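Local coordinates for protein phenol hydroxylase component phN (Pseudomonas stutzeri, PDB 3U52) that probably hydroxylates phenol and related aromatics as the diiron-bearing, four-helix-bundle subunit of a bacterial multicomponent monooxygenase, at residues 340-351 with 475-486. Sequence-based numbering, arbitrary orientation.
Sequences YQYCQATNFHTW and YHINIGEDNFDY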
loop_
_atom_site.group_PDB
_atom_site.type_symbol
_atom_site.label_atom_id
_atom_site.label_comp_id
_atom_site.label_asym_id
_atom_site.label_seq_id
_atom_site.Cartn_x
_atom_site.Cartn_y
_atom_site.Cartn_z
ATOM N N TYR A 340 12.908 -21.519 -29.679
ATOM C CA TYR A 340 14.282 -22.005 -29.377
ATOM C C TYR A 340 15.265 -21.755 -30.567
ATOM O O TYR A 340 16.349 -21.196 -30.382
ATOM C CB TYR A 340 14.223 -23.508 -29.005
ATOM C CG TYR A 340 15.526 -24.126 -28.623
ATOM C CD1 TYR A 340 16.389 -24.633 -29.597
ATOM C CD2 TYR A 340 15.912 -24.186 -27.307
ATOM C CE1 TYR A 340 17.623 -25.199 -29.258
ATOM C CE2 TYR A 340 17.142 -24.785 -26.948
ATOM C CZ TYR A 340 17.986 -25.260 -27.931
ATOM O OH TYR A 340 19.172 -25.815 -27.547
ATOM N N GLN A 341 14.882 -22.162 -31.786
ATOM C CA GLN A 341 15.786 -22.076 -32.952
ATOM C C GLN A 341 15.891 -20.687 -33.525
ATOM O O GLN A 341 16.823 -20.377 -34.267
ATOM C CB GLN A 341 15.342 -23.068 -34.032
ATOM C CG GLN A 341 14.042 -22.687 -34.747
ATOM C CD GLN A 341 13.475 -23.845 -35.515
ATOM O OE1 GLN A 341 12.930 -24.789 -34.935
ATOM N NE2 GLN A 341 13.641 -23.818 -36.817
ATOM N N TYR A 342 14.953 -19.829 -33.193
ATOM C CA TYR A 342 14.952 -18.466 -33.692
ATOM C C TYR A 342 15.259 -17.401 -32.609
ATOM O O TYR A 342 15.182 -16.180 -32.867
ATOM C CB TYR A 342 13.620 -18.200 -34.366
ATOM C CG TYR A 342 13.474 -18.822 -35.760
ATOM C CD1 TYR A 342 12.276 -19.404 -36.137
ATOM C CD2 TYR A 342 14.502 -18.738 -36.702
ATOM C CE1 TYR A 342 12.094 -19.941 -37.392
ATOM C CE2 TYR A 342 14.344 -19.302 -38.005
ATOM C CZ TYR A 342 13.127 -19.871 -38.327
ATOM O OH TYR A 342 12.857 -20.364 -39.561
ATOM N N CYS A 343 15.652 -17.824 -31.404
ATOM C CA CYS A 343 15.876 -16.803 -30.350
ATOM C C CYS A 343 17.132 -15.969 -30.474
ATOM O O CYS A 343 17.359 -15.104 -29.624
ATOM C CB CYS A 343 15.772 -17.336 -28.901
ATOM S SG CYS A 343 17.133 -18.363 -28.429
ATOM N N GLN A 344 17.935 -16.189 -31.503
ATOM C CA GLN A 344 18.971 -15.197 -31.878
ATOM C C GLN A 344 18.292 -13.866 -32.308
ATOM O O GLN A 344 18.933 -12.803 -32.376
ATOM C CB GLN A 344 19.969 -15.735 -32.953
ATOM C CG GLN A 344 19.503 -15.735 -34.434
ATOM C CD GLN A 344 18.747 -16.997 -34.795
ATOM O OE1 GLN A 344 18.797 -17.471 -35.932
ATOM N NE2 GLN A 344 18.089 -17.566 -33.835
ATOM N N ALA A 345 16.994 -13.943 -32.601
ATOM C CA ALA A 345 16.265 -12.806 -33.136
ATOM C C ALA A 345 15.037 -12.419 -32.319
ATOM O O ALA A 345 14.092 -11.868 -32.872
ATOM C CB ALA A 345 15.843 -13.080 -34.553
ATOM N N THR A 346 15.048 -12.726 -31.026
ATOM C CA THR A 346 13.975 -12.356 -30.080
ATOM C C THR A 346 14.604 -11.612 -28.872
ATOM O O THR A 346 15.808 -11.662 -28.657
ATOM C CB THR A 346 13.215 -13.613 -29.528
ATOM O OG1 THR A 346 14.157 -14.425 -28.799
ATOM C CG2 THR A 346 12.610 -14.471 -30.678
ATOM N N ASN A 347 13.767 -10.932 -28.088
ATOM C CA ASN A 347 14.204 -10.134 -26.950
ATOM C C ASN A 347 14.031 -10.917 -25.652
ATOM O O ASN A 347 13.981 -10.330 -24.574
ATOM C CB ASN A 347 13.376 -8.826 -26.890
ATOM C CG ASN A 347 11.884 -9.082 -26.678
ATOM O OD1 ASN A 347 11.249 -9.837 -27.426
ATOM N ND2 ASN A 347 11.298 -8.414 -25.664
ATOM N N PHE A 348 13.883 -12.235 -25.755
ATOM C CA PHE A 348 13.875 -13.142 -24.618
ATOM C C PHE A 348 14.694 -14.402 -24.905
ATOM O O PHE A 348 14.958 -14.748 -26.060
ATOM C CB PHE A 348 12.458 -13.475 -24.075
ATOM C CG PHE A 348 11.565 -14.221 -25.056
ATOM C CD1 PHE A 348 11.650 -15.601 -25.185
ATOM C CD2 PHE A 348 10.698 -13.529 -25.875
ATOM C CE1 PHE A 348 10.805 -16.300 -26.112
ATOM C CE2 PHE A 348 9.865 -14.181 -26.800
ATOM C CZ PHE A 348 9.907 -15.567 -26.928
ATOM N N HIS A 349 15.092 -15.068 -23.834
ATOM C CA HIS A 349 15.858 -16.326 -23.914
ATOM C C HIS A 349 15.001 -17.587 -23.966
ATOM O O HIS A 349 13.842 -17.583 -23.540
ATOM C CB HIS A 349 16.761 -16.456 -22.670
ATOM C CG HIS A 349 17.603 -15.241 -22.415
ATOM N ND1 HIS A 349 18.476 -14.738 -23.339
ATOM C CD2 HIS A 349 17.693 -14.426 -21.334
ATOM C CE1 HIS A 349 19.091 -13.678 -22.843
ATOM N NE2 HIS A 349 18.624 -13.459 -21.627
ATOM N N THR A 350 15.569 -18.679 -24.485
ATOM C CA THR A 350 14.929 -19.987 -24.409
ATOM C C THR A 350 16.017 -20.954 -23.940
ATOM O O THR A 350 17.152 -20.554 -23.774
ATOM C CB THR A 350 14.394 -20.477 -25.790
ATOM O OG1 THR A 350 15.510 -20.670 -26.642
ATOM C CG2 THR A 350 13.382 -19.437 -26.485
ATOM N N TRP A 351 15.688 -22.222 -23.742
ATOM C CA TRP A 351 16.650 -23.130 -23.111
ATOM C C TRP A 351 16.005 -24.479 -23.245
ATOM O O TRP A 351 14.834 -24.569 -23.628
ATOM C CB TRP A 351 16.833 -22.809 -21.602
ATOM C CG TRP A 351 15.497 -22.753 -20.838
ATOM C CD1 TRP A 351 14.835 -23.824 -20.280
ATOM C CD2 TRP A 351 14.650 -21.606 -20.602
ATOM N NE1 TRP A 351 13.631 -23.422 -19.727
ATOM C CE2 TRP A 351 13.492 -22.068 -19.892
ATOM C CE3 TRP A 351 14.750 -20.243 -20.891
ATOM C CZ2 TRP A 351 12.466 -21.196 -19.475
ATOM C CZ3 TRP A 351 13.700 -19.370 -20.488
ATOM C CH2 TRP A 351 12.582 -19.850 -19.801
ATOM N N TYR A 475 15.522 -3.656 -34.641
ATOM C CA TYR A 475 14.777 -4.174 -33.504
ATOM C C TYR A 475 15.177 -3.583 -32.177
ATOM O O TYR A 475 14.383 -3.663 -31.214
ATOM C CB TYR A 475 14.888 -5.725 -33.411
ATOM C CG TYR A 475 14.209 -6.471 -34.532
ATOM C CD1 TYR A 475 13.436 -5.820 -35.474
ATOM C CD2 TYR A 475 14.318 -7.851 -34.617
ATOM C CE1 TYR A 475 12.800 -6.538 -36.494
ATOM C CE2 TYR A 475 13.688 -8.553 -35.590
ATOM C CZ TYR A 475 12.953 -7.925 -36.518
ATOM O OH TYR A 475 12.334 -8.747 -37.438
ATOM N N HIS A 476 16.398 -3.031 -32.109
ATOM C CA HIS A 476 17.030 -2.584 -30.859
ATOM C C HIS A 476 17.212 -3.725 -29.903
ATOM O O HIS A 476 17.196 -3.496 -28.713
ATOM C CB HIS A 476 16.168 -1.528 -30.154
ATOM C CG HIS A 476 16.148 -0.195 -30.841
ATOM N ND1 HIS A 476 15.568 0.922 -30.274
ATOM C CD2 HIS A 476 16.615 0.203 -32.041
ATOM C CE1 HIS A 476 15.686 1.949 -31.096
ATOM N NE2 HIS A 476 16.299 1.532 -32.182
ATOM N N ILE A 477 17.321 -4.959 -30.401
ATOM C CA ILE A 477 17.732 -6.090 -29.576
ATOM C C ILE A 477 19.253 -6.053 -29.400
ATOM O O ILE A 477 20.011 -6.029 -30.385
ATOM C CB ILE A 477 17.153 -7.436 -30.149
ATOM C CG1 ILE A 477 15.627 -7.498 -29.858
ATOM C CG2 ILE A 477 17.912 -8.663 -29.621
ATOM C CD1 ILE A 477 14.816 -8.405 -30.742
ATOM N N ASN A 478 19.726 -5.982 -28.163
ATOM C CA ASN A 478 21.168 -5.903 -27.980
ATOM C C ASN A 478 21.721 -7.296 -28.071
ATOM O O ASN A 478 21.540 -8.079 -27.157
ATOM C CB ASN A 478 21.543 -5.292 -26.637
ATOM C CG ASN A 478 21.095 -3.846 -26.531
ATOM O OD1 ASN A 478 20.531 -3.436 -25.520
ATOM N ND2 ASN A 478 21.315 -3.081 -27.589
ATOM N N ILE A 479 22.392 -7.586 -29.177
ATOM C CA ILE A 479 22.974 -8.907 -29.397
ATOM C C ILE A 479 23.964 -9.324 -28.306
ATOM O O ILE A 479 24.917 -8.596 -27.997
ATOM C CB ILE A 479 23.617 -9.009 -30.767
ATOM C CG1 ILE A 479 22.575 -8.701 -31.848
ATOM C CG2 ILE A 479 24.271 -10.408 -30.934
ATOM C CD1 ILE A 479 23.172 -8.279 -33.207
ATOM N N GLY A 480 23.756 -10.518 -27.759
ATOM C CA GLY A 480 24.546 -11.020 -26.637
ATOM C C GLY A 480 23.978 -10.678 -25.270
ATOM O O GLY A 480 24.419 -11.238 -24.256
ATOM N N GLU A 481 22.978 -9.785 -25.223
ATOM C CA GLU A 481 22.359 -9.409 -23.972
ATOM C C GLU A 481 20.901 -9.864 -23.870
ATOM O O GLU A 481 20.521 -10.486 -22.892
ATOM C CB GLU A 481 22.448 -7.899 -23.781
ATOM C CG GLU A 481 23.835 -7.383 -23.562
ATOM C CD GLU A 481 23.858 -5.858 -23.445
ATOM O OE1 GLU A 481 22.874 -5.268 -22.922
ATOM O OE2 GLU A 481 24.864 -5.239 -23.883
ATOM N N ASP A 482 20.078 -9.494 -24.847
ATOM C CA ASP A 482 18.647 -9.762 -24.788
ATOM C C ASP A 482 18.285 -11.089 -25.430
ATOM O O ASP A 482 17.200 -11.644 -25.147
ATOM C CB ASP A 482 17.874 -8.705 -25.570
ATOM C CG ASP A 482 18.080 -7.281 -25.043
ATOM O OD1 ASP A 482 18.064 -6.374 -25.883
ATOM O OD2 ASP A 482 18.214 -7.059 -23.813
ATOM N N ASN A 483 19.131 -11.583 -26.345
ATOM C CA ASN A 483 18.768 -12.742 -27.181
ATOM C C ASN A 483 19.600 -14.000 -26.841
ATOM O O ASN A 483 20.383 -13.982 -25.877
ATOM C CB ASN A 483 18.913 -12.360 -28.665
ATOM C CG ASN A 483 20.353 -12.089 -29.065
ATOM O OD1 ASN A 483 20.727 -12.215 -30.241
ATOM N ND2 ASN A 483 21.174 -11.738 -28.103
ATOM N N PHE A 484 19.417 -15.081 -27.600
ATOM C CA PHE A 484 20.200 -16.313 -27.437
ATOM C C PHE A 484 19.746 -17.139 -26.236
ATOM O O PHE A 484 18.866 -16.700 -25.485
ATOM C CB PHE A 484 21.708 -16.046 -27.300
ATOM C CG PHE A 484 22.355 -15.379 -28.511
ATOM C CD1 PHE A 484 22.124 -15.859 -29.816
ATOM C CD2 PHE A 484 23.220 -14.308 -28.338
ATOM C CE1 PHE A 484 22.727 -15.249 -30.931
ATOM C CE2 PHE A 484 23.833 -13.669 -29.453
ATOM C CZ PHE A 484 23.596 -14.159 -30.749
ATOM N N ASP A 485 20.349 -18.328 -26.047
ATOM C CA ASP A 485 20.027 -19.208 -24.940
ATOM C C ASP A 485 20.168 -18.550 -23.555
ATOM O O ASP A 485 21.035 -17.703 -23.318
ATOM C CB ASP A 485 20.934 -20.454 -24.960
ATOM C CG ASP A 485 20.298 -21.640 -24.311
ATOM O OD1 ASP A 485 19.730 -22.464 -25.067
ATOM O OD2 ASP A 485 20.336 -21.773 -23.041
ATOM N N TYR A 486 19.322 -18.977 -22.631
ATOM C CA TYR A 486 19.403 -18.493 -21.256
ATOM C C TYR A 486 20.736 -18.879 -20.588
ATOM O O TYR A 486 21.331 -18.091 -19.811
ATOM C CB TYR A 486 18.247 -19.054 -20.431
ATOM C CG TYR A 486 18.369 -18.711 -18.965
ATOM C CD1 TYR A 486 18.103 -17.412 -18.495
ATOM C CD2 TYR A 486 18.784 -19.679 -18.048
ATOM C CE1 TYR A 486 18.220 -17.101 -17.106
ATOM C CE2 TYR A 486 18.901 -19.384 -16.675
ATOM C CZ TYR A 486 18.634 -18.097 -16.218
ATOM O OH TYR A 486 18.745 -17.841 -14.838
HETATM O O HOH W 1 20.300 -25.005 -25.168
HETATM O O HOH W 2 20.213 -11.570 -20.402
#
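His349 and Phe484 meet where two irregular loops of this largely helical diiron hydroxylase subunit pack together: the one leaving helix 331-342 and the one between helices 467-474 and 490-498. This loop-to-loop packing between helix ends is a worked example of how segments without a regular sheet are joined, by isolated backbone bonds and one buried side-chain donor.

Phe484 N gives a nearly straight bond (177°) to Cys343 O at 2.9 Å, and Tyr486 N reaches Thr350 O, also at 2.9 Å. Between them His349 ND1 donates to Phe484 O at 2.9 Å; the acceptor lies close to the ring plane, but the nitrogen approaches from above the carbonyl plane. With CG anti to its carbonyl carbon (chi1 -51°), the imidazole turns its edge to the carbonyls of Glu481, Asn483 and Phe484, and its NE2 meets a water that donates to Glu481 O. Without the imidazole, as with an alanine here, Phe484 O would probably lose its side-chain donor and the water its ring partner.

Van der Waals contacts accompany these bonds. Ile477 CD1 rests 3.7 Å from Thr346 C, Gln344 CB touches the Phe484 ring at CE1, and Tyr486 CB lies against Trp351 CE3. Tyr342, Gln344, Ala345 and Tyr475 also line xenon sites seen in the crystal, which this junction therefore borders.

At the Tyr340 end, Asp485 OD1 forms a salt bridge with Arg389, which also hydrogen-bonds Tyr340 O. A water donates to Asp485 OD1 (2.6 Å) and also hydrogen-bonds Tyr340 OH (2.8 Å).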